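Local coordinates for Kiaa0380 (Homo sapiens, PDB 1HTJ), which probably links heterotrimeric G protein signalling to Rho GTPases, as a guanine nucleotide exchange factor that carries an RGS-like domain, at residues 69-74 with 116-122. The protein carries 3 engineered substitutions. Coordinates in Å, arbitrary orientation, origin at the centre of the assembly. Residue numbers count along the deposited sequence, not the author numbering.
Sequences YQQASP and DARGVLC
In this all-helical RGS-like domain, the end of helix 58-69 and the loop that leads from it to helix 76-89 pack against the first turn of helix 118-144. Tyr69 is the last helical residue; Gln70 leaves helical geometry at phi/psi -71/20, and Ala72 N still bonds back to Tyr69 O at 3.2 Å before the chain extends through Ser73. The backbones come closest at Gln70 and Arg118, with CA atoms 5.3 Å apart, and spread to 8.3 Å between Pro74 CA and Asp116 CA.

Walking along 116-122, Asp116 only skirts the Tyr69 hydroxyl. Ala117 takes the N-cap position: its N donates to Tyr69 OH at 3.3 Å, and its O receives Leu121 N at 2.7 Å, closing the first turn. The t rotamer of Tyr69 carries its ring to this helix start, while Leu80 and Ile84 of helix 76-89 also touch the side chain. Arg118, extended beyond an m chi1, runs along the loop, its CG 3.6 Å from Tyr69 CE2; the guanidinium has Gln70 O and Gln71 N over one face. Arg118 NH2 approaches Ala72 O to 2.7 Å, though at a poor hydrogen-bonding angle, and Gln70 NE2 donates to Arg118 O at 2.7 Å. Val120 lies against helix 101-112 instead. Leu121 points back in, and its CD1 makes a CH-pi contact 3.8 Å from the Tyr69 ring centroid. Finally, at Cys122, Gln70 NE2 makes a second, weak hydrogen bond to Cys122 SG at 3.6 Å.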
# COMPACT_ATOMS: atom_id res chain seq x y z
N TYR A 69 8.13 6.91 -2.87
CA TYR A 69 8.55 8.15 -3.52
C TYR A 69 9.58 8.92 -2.69
O TYR A 69 10.60 9.35 -3.21
CB TYR A 69 7.34 9.06 -3.76
CG TYR A 69 7.70 10.38 -4.40
CD1 TYR A 69 7.76 10.51 -5.79
CD2 TYR A 69 7.99 11.51 -3.62
CE1 TYR A 69 8.09 11.72 -6.38
CE2 TYR A 69 8.32 12.72 -4.20
CZ TYR A 69 8.37 12.82 -5.59
OH TYR A 69 8.69 14.02 -6.18
N GLN A 70 9.29 9.09 -1.41
CA GLN A 70 10.16 9.82 -0.50
C GLN A 70 11.45 9.09 -0.18
O GLN A 70 12.09 9.41 0.82
CB GLN A 70 9.42 10.11 0.79
CG GLN A 70 8.18 10.95 0.60
CD GLN A 70 7.39 11.08 1.88
OE1 GLN A 70 7.05 10.09 2.52
NE2 GLN A 70 7.10 12.31 2.27
N GLN A 71 11.83 8.13 -1.01
CA GLN A 71 13.04 7.36 -0.77
C GLN A 71 13.64 6.89 -2.09
O GLN A 71 14.52 6.03 -2.11
CB GLN A 71 12.71 6.15 0.12
CG GLN A 71 12.16 6.52 1.50
CD GLN A 71 11.29 5.43 2.11
OE1 GLN A 71 11.65 4.25 2.10
NE2 GLN A 71 10.15 5.83 2.68
N ALA A 72 13.15 7.46 -3.18
CA ALA A 72 13.61 7.08 -4.51
C ALA A 72 14.68 8.04 -5.05
O ALA A 72 14.79 9.17 -4.57
CB ALA A 72 12.43 7.02 -5.48
N SER A 73 15.45 7.57 -6.03
CA SER A 73 16.49 8.41 -6.63
C SER A 73 15.77 9.52 -7.39
O SER A 73 14.90 9.25 -8.21
CB SER A 73 17.37 7.60 -7.59
OG SER A 73 16.62 7.08 -8.67
N PRO A 74 16.12 10.80 -7.11
CA PRO A 74 15.51 11.96 -7.77
C PRO A 74 15.57 11.89 -9.30
O PRO A 74 15.86 12.88 -9.98
CB PRO A 74 16.31 13.15 -7.20
CG PRO A 74 17.60 12.52 -6.69
CD PRO A 74 17.11 11.22 -6.11
N ASP A 116 10.20 18.56 -6.41
CA ASP A 116 10.24 17.79 -5.17
C ASP A 116 8.92 17.86 -4.44
O ASP A 116 8.57 18.89 -3.86
CB ASP A 116 11.35 18.31 -4.26
CG ASP A 116 11.37 17.61 -2.92
OD1 ASP A 116 11.46 16.37 -2.90
OD2 ASP A 116 11.29 18.30 -1.88
N ALA A 117 8.18 16.76 -4.46
CA ALA A 117 6.88 16.71 -3.80
C ALA A 117 6.89 15.89 -2.52
O ALA A 117 5.84 15.58 -1.96
CB ALA A 117 5.83 16.17 -4.77
N ARG A 118 8.07 15.53 -2.04
CA ARG A 118 8.18 14.74 -0.81
C ARG A 118 7.43 15.40 0.34
O ARG A 118 6.77 14.73 1.13
CB ARG A 118 9.65 14.55 -0.44
CG ARG A 118 10.44 13.84 -1.50
CD ARG A 118 11.79 13.38 -1.00
NE ARG A 118 12.46 12.56 -2.01
CZ ARG A 118 13.57 11.84 -1.80
NH1 ARG A 118 14.14 11.83 -0.60
NH2 ARG A 118 14.10 11.13 -2.80
N GLY A 119 7.52 16.72 0.42
CA GLY A 119 6.86 17.44 1.48
C GLY A 119 5.35 17.36 1.40
O GLY A 119 4.68 16.94 2.35
N VAL A 120 4.81 17.77 0.26
CA VAL A 120 3.37 17.75 0.05
C VAL A 120 2.84 16.31 0.08
O VAL A 120 1.77 16.06 0.63
CB VAL A 120 2.99 18.43 -1.28
CG1 VAL A 120 3.31 19.90 -1.22
CG2 VAL A 120 3.76 17.80 -2.42
N LEU A 121 3.58 15.36 -0.49
CA LEU A 121 3.13 13.98 -0.47
C LEU A 121 3.02 13.50 0.97
O LEU A 121 2.11 12.75 1.32
CB LEU A 121 4.05 13.08 -1.29
CG LEU A 121 3.75 13.19 -2.80
CD1 LEU A 121 4.62 12.26 -3.60
CD2 LEU A 121 2.29 12.86 -3.03
N CYS A 122 3.95 13.96 1.81
CA CYS A 122 3.95 13.61 3.23
C CYS A 122 2.67 14.21 3.82
O CYS A 122 1.99 13.59 4.64
CB CYS A 122 5.18 14.20 3.91
SG CYS A 122 5.66 13.37 5.44